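PDB 3LXQ: uncharacterized protein VP1736 from Vibrio parahaemolyticus, which is of unknown function but carries a sulfatase-family domain of the alkaline phosphatase superfamily, an alpha/beta fold built round a mixed beta-sheet. Local coordinates for residues T247-S252 with V275-Y280; E262-D265 with R271-A274. All coordinates share one frame; numbering follows the deposited sequence.

Contact 1 of 2, residues T247-S252 with V275-Y280; sequences TSSNHS and VKYSDY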
loop_
_atom_site.group_PDB
_atom_site.type_symbol
_atom_site.label_atom_id
_atom_site.label_comp_id
_atom_site.label_asym_id
_atom_site.label_seq_id
_atom_site.Cartn_x
_atom_site.Cartn_y
_atom_site.Cartn_z
ATOM N N THR A 247 -5.476 8.876 -6.137
ATOM C CA THR A 247 -5.160 10.140 -6.827
ATOM C C THR A 247 -4.651 9.908 -8.252
ATOM O O THR A 247 -4.176 8.813 -8.565
ATOM C CB THR A 247 -4.147 11.039 -6.037
ATOM O OG1 THR A 247 -2.853 10.415 -5.967
ATOM C CG2 THR A 247 -4.671 11.348 -4.631
ATOM N N SER A 248 -4.753 10.958 -9.079
ATOM C CA SER A 248 -4.420 10.939 -10.518
ATOM C C SER A 248 -3.668 12.174 -11.014
ATOM O O SER A 248 -3.029 12.123 -12.076
ATOM C CB SER A 248 -5.699 10.843 -11.355
ATOM O OG SER A 248 -6.219 9.529 -11.328
ATOM N N SER A 249 -3.751 13.288 -10.288
ATOM C CA SER A 249 -3.129 14.532 -10.791
ATOM C C SER A 249 -1.641 14.402 -11.059
ATOM O O SER A 249 -1.143 14.936 -12.046
ATOM C CB SER A 249 -3.371 15.730 -9.861
ATOM O OG SER A 249 -4.703 16.172 -9.958
ATOM N N ASN A 250 -0.940 13.718 -10.160
ATOM C CA ASN A 250 0.501 13.539 -10.278
ATOM C C ASN A 250 0.904 12.512 -11.347
ATOM O O ASN A 250 1.369 11.408 -11.030
ATOM C CB ASN A 250 1.092 13.197 -8.906
ATOM C CG ASN A 250 2.596 13.182 -8.910
ATOM O OD1 ASN A 250 3.230 13.795 -9.762
ATOM N ND2 ASN A 250 3.180 12.462 -7.964
ATOM N N HIS A 251 0.698 12.891 -12.611
ATOM C CA HIS A 251 1.124 12.148 -13.797
ATOM C C HIS A 251 1.528 13.173 -14.838
ATOM O O HIS A 251 0.872 14.216 -14.967
ATOM C CB HIS A 251 -0.039 11.403 -14.445
ATOM C CG HIS A 251 -0.358 10.074 -13.844
ATOM N ND1 HIS A 251 -1.403 9.898 -12.961
ATOM C CD2 HIS A 251 0.189 8.852 -14.038
ATOM C CE1 HIS A 251 -1.469 8.622 -12.616
ATOM N NE2 HIS A 251 -0.513 7.967 -13.252
ATOM N N SER A 252 2.576 12.870 -15.598
ATOM C CA SER A 252 2.960 13.686 -16.751
ATOM C C SER A 252 1.756 13.745 -17.686
ATOM O O SER A 252 1.105 12.714 -17.918
ATOM C CB SER A 252 4.162 13.068 -17.473
ATOM O OG SER A 252 4.469 13.784 -18.659
ATOM N N VAL A 275 2.768 17.325 -7.070
ATOM C CA VAL A 275 2.795 16.792 -5.702
ATOM C C VAL A 275 2.263 17.850 -4.723
ATOM O O VAL A 275 1.359 17.572 -3.930
ATOM C CB VAL A 275 4.209 16.299 -5.284
ATOM C CG1 VAL A 275 4.283 16.027 -3.772
ATOM C CG2 VAL A 275 4.609 15.046 -6.075
ATOM N N LYS A 276 2.806 19.065 -4.804
ATOM C CA LYS A 276 2.363 20.143 -3.924
ATOM C C LYS A 276 0.881 20.465 -4.123
ATOM O O LYS A 276 0.179 20.720 -3.142
ATOM C CB LYS A 276 3.225 21.400 -4.079
ATOM C CG LYS A 276 2.977 22.444 -2.984
ATOM C CD LYS A 276 4.054 23.512 -2.946
ATOM C CE LYS A 276 3.933 24.341 -1.671
ATOM N NZ LYS A 276 4.734 25.597 -1.727
ATOM N N TYR A 277 0.409 20.437 -5.375
ATOM C CA TYR A 277 -1.029 20.533 -5.637
ATOM C C TYR A 277 -1.801 19.415 -4.929
ATOM O O TYR A 277 -2.778 19.686 -4.226
ATOM C CB TYR A 277 -1.392 20.552 -7.140
ATOM C CG TYR A 277 -2.888 20.393 -7.309
ATOM C CD1 TYR A 277 -3.746 21.462 -7.074
ATOM C CD2 TYR A 277 -3.452 19.149 -7.596
ATOM C CE1 TYR A 277 -5.119 21.311 -7.168
ATOM C CE2 TYR A 277 -4.828 18.986 -7.693
ATOM C CZ TYR A 277 -5.655 20.074 -7.476
ATOM O OH TYR A 277 -7.020 19.931 -7.581
ATOM N N SER A 278 -1.365 18.168 -5.123
ATOM C CA SER A 278 -2.006 17.014 -4.486
ATOM C C SER A 278 -2.047 17.128 -2.961
ATOM O O SER A 278 -3.039 16.744 -2.339
ATOM C CB SER A 278 -1.325 15.713 -4.891
ATOM O OG SER A 278 -2.020 14.603 -4.344
ATOM N N ASP A 279 -0.975 17.659 -2.374
ATOM C CA ASP A 279 -0.948 17.982 -0.942
ATOM C C ASP A 279 -2.026 18.993 -0.544
ATOM O O ASP A 279 -2.744 18.784 0.448
ATOM C CB ASP A 279 0.407 18.540 -0.513
ATOM C CG ASP A 279 0.448 18.871 0.972
ATOM O OD1 ASP A 279 0.547 17.917 1.779
ATOM O OD2 ASP A 279 0.371 20.066 1.336
ATOM N N TYR A 280 -2.113 20.096 -1.294
ATOM C CA TYR A 280 -3.157 21.086 -1.064
ATOM C C TYR A 280 -4.518 20.415 -1.180
ATOM O O TYR A 280 -5.418 20.690 -0.398
ATOM C CB TYR A 280 -3.053 22.259 -2.060
ATOM C CG TYR A 280 -4.391 22.890 -2.380
ATOM C CD1 TYR A 280 -4.883 23.965 -1.629
ATOM C CD2 TYR A 280 -5.183 22.395 -3.421
ATOM C CE1 TYR A 280 -6.128 24.534 -1.919
ATOM C CE2 TYR A 280 -6.420 22.952 -3.713
ATOM C CZ TYR A 280 -6.886 24.015 -2.963
ATOM O OH TYR A 280 -8.112 24.553 -3.272
HETATM O O HOH W 1 -0.575 12.004 -5.803
#
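The loop 247-252 runs past one flank of the helical turns 275-280, closest at N250 and V275, whose CA atoms are 6.1 Å apart, and again at S249 and S278. N250 is the centre of an inverse gamma turn here. No direct hydrogen bond joins the two segments.

The side chains of N250 and V275 lie side by side and point the same way. N250 has CG anti to its own N (chi1 -172°), which carries the amide along V275. Methyl CG2 of V275 sits 3.5 Å from ND2 of N250. The touch on the methyl is van der Waals; the same ND2 donates a hydrogen bond to O of E94. S249 OG lies 3.6 Å from CE2 of Y277, obliquely to the ring, in van der Waals contact; CB of S249 is also near CD2 and CE2 of the tyrosine. The phenol OH of Y277 bonds to S219 OG and to the backbone N of E221.

In the alpha/beta fold of this family, the loop follows strand 241-246 of the central mixed sheet, and the contact sets its start against helix 271-289. T247 still pairs with L92 of the neighbouring strand 87-93.

T247 and S278 meet more loosely, with CG2 of T247 4.2 Å from OG of S278. A water links their hydroxyls. It lies 2.8 Å from T247 OG1 but 3.3 Å from S278 OG, the second bond being weak. T247 OG1 also bonds to the backbone N of E94. Within the loop, H251 ND1 donates almost straight (174°) to O of S248, 2.9 Å away and in the imidazole plane.

Contact 2 of 2, residues E262-D265 with R271-A274; sequences EQYD and RNNA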
loop_
_atom_site.group_PDB
_atom_site.type_symbol
_atom_site.label_atom_id
_atom_site.label_comp_id
_atom_site.label_asym_id
_atom_site.label_seq_id
_atom_site.Cartn_x
_atom_site.Cartn_y
_atom_site.Cartn_z
ATOM N N GLU A 262 1.621 28.288 -3.662
ATOM C CA GLU A 262 2.855 28.951 -4.043
ATOM C C GLU A 262 3.662 27.825 -4.675
ATOM O O GLU A 262 4.092 26.909 -3.987
ATOM C CB GLU A 262 3.569 29.557 -2.828
ATOM N N GLN A 263 3.800 27.861 -5.995
ATOM C CA GLN A 263 4.466 26.791 -6.741
ATOM C C GLN A 263 5.920 26.660 -6.298
ATOM O O GLN A 263 6.551 27.653 -5.945
ATOM C CB GLN A 263 4.370 27.050 -8.251
ATOM C CG GLN A 263 2.948 27.379 -8.713
ATOM C CD GLN A 263 2.808 27.619 -10.211
ATOM O OE1 GLN A 263 3.784 27.896 -10.925
ATOM N NE2 GLN A 263 1.574 27.517 -10.693
ATOM N N TYR A 264 6.439 25.435 -6.292
ATOM C CA TYR A 264 7.829 25.201 -5.898
ATOM C C TYR A 264 8.790 25.474 -7.056
ATOM O O TYR A 264 9.896 25.988 -6.843
ATOM C CB TYR A 264 8.010 23.775 -5.351
ATOM C CG TYR A 264 9.428 23.429 -4.936
ATOM C CD1 TYR A 264 9.867 23.635 -3.627
ATOM C CD2 TYR A 264 10.324 22.880 -5.852
ATOM C CE1 TYR A 264 11.176 23.305 -3.248
ATOM C CE2 TYR A 264 11.631 22.551 -5.486
ATOM C CZ TYR A 264 12.049 22.763 -4.188
ATOM O OH TYR A 264 13.340 22.428 -3.844
ATOM N N ASP A 265 8.372 25.110 -8.270
ATOM C CA ASP A 265 9.148 25.385 -9.484
ATOM C C ASP A 265 8.560 26.580 -10.224
ATOM O O ASP A 265 7.384 26.926 -10.036
ATOM C CB ASP A 265 9.197 24.162 -10.421
ATOM C CG ASP A 265 10.044 23.001 -9.869
ATOM O OD1 ASP A 265 9.907 21.871 -10.388
ATOM O OD2 ASP A 265 10.846 23.202 -8.937
ATOM N N ARG A 271 6.486 17.871 -11.839
ATOM C CA ARG A 271 6.190 16.847 -10.848
ATOM C C ARG A 271 6.108 17.448 -9.449
ATOM O O ARG A 271 5.123 17.231 -8.743
ATOM C CB ARG A 271 7.204 15.693 -10.888
ATOM C CG ARG A 271 6.796 14.543 -9.974
ATOM C CD ARG A 271 7.582 13.270 -10.215
ATOM N NE ARG A 271 7.107 12.463 -11.337
ATOM C CZ ARG A 271 6.015 11.694 -11.328
ATOM N NH1 ARG A 271 5.217 11.652 -10.274
ATOM N NH2 ARG A 271 5.697 10.986 -12.400
ATOM N N ASN A 272 7.125 18.218 -9.067
ATOM C CA ASN A 272 7.148 18.837 -7.737
ATOM C C ASN A 272 5.860 19.584 -7.442
ATOM O O ASN A 272 5.245 19.379 -6.392
ATOM C CB ASN A 272 8.349 19.771 -7.566
ATOM C CG ASN A 272 9.691 19.036 -7.570
ATOM O OD1 ASN A 272 10.731 19.639 -7.856
ATOM N ND2 ASN A 272 9.677 17.748 -7.260
ATOM N N ASN A 273 5.442 20.425 -8.387
ATOM C CA ASN A 273 4.235 21.240 -8.229
ATOM C C ASN A 273 2.953 20.411 -8.183
ATOM O O ASN A 273 2.051 20.705 -7.395
ATOM C CB ASN A 273 4.144 22.299 -9.335
ATOM C CG ASN A 273 5.201 23.382 -9.204
ATOM O OD1 ASN A 273 5.610 23.744 -8.103
ATOM N ND2 ASN A 273 5.633 23.921 -10.337
ATOM N N ALA A 274 2.880 19.376 -9.023
ATOM C CA ALA A 274 1.751 18.435 -8.994
ATOM C C ALA A 274 1.628 17.728 -7.639
ATOM O O ALA A 274 0.512 17.556 -7.121
ATOM C CB ALA A 274 1.854 17.432 -10.123
#
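The amide of N272 lies by the ring of Y264, and the two planes are nearly perpendicular, 89° apart. OD1 of N272 approaches the ring obliquely and is 3.8 Å from CD2 of Y264. The same oxygen also faces the carboxylate of D265, whose plane is turned 60° from the amide. OD1 of N272 and OD1 of D265 are 3.5 Å apart; both are acceptors, so no hydrogen bond joins them. D265 OD1 has a weak hydrogen bond to T270 OG1.

This is the N-terminal end of helix 271-289 in the sulfatase-family domain. Its first turn meets the loop 262-265, which precedes it in the chain, at the protein surface. The hydrogen bonds across the contact all involve a second asparagine, N273.

The amide of N273 holds the loop backbone chiefly through OD1, with ND2 adding a weak bond. CG of N273 lies anti to its carbonyl carbon (chi1 -69°), and this turns the amide out to the loop. OD1 accepts two backbone N-H groups in succession. N of Y264 is 2.6 Å from OD1 of N273 and lies in the amide plane, although its N-H is bent away from a straight line. N of D265 is 3.1 Å from the same oxygen, tilted from that plane, with a straighter N-H. Two donors on one oxygen should restrict rotation of the amide.

Beside this pair, CB of Q263 packs 3.5 Å from OD1 of N273. Y256, from the same long loop, touches both Q263 and N273. On the other branch of the amide, ND2 of N273 makes its weak bond to O of D265 at 3.5 Å.

How the contacts relate
Followed from the N-terminal side, the chain leaves strand 241-246 of the central sheet and enters a long loop at 247-252. It continues through 262-265, turns, and starts helix 271-289 at 271-274. Contact 2 closes the short loop just before the helix. Contact 1 closes the wider one, since 275-280 is the next part of the same helix, and contact 2 falls within it. The centres of the contacts are about 9 Å apart. They also meet directly: K276 NZ probably hydrogen-bonds to E262 O, at 2.7 Å. Together they join the start of the loop, where it leaves the sheet, and its outer part to one helix.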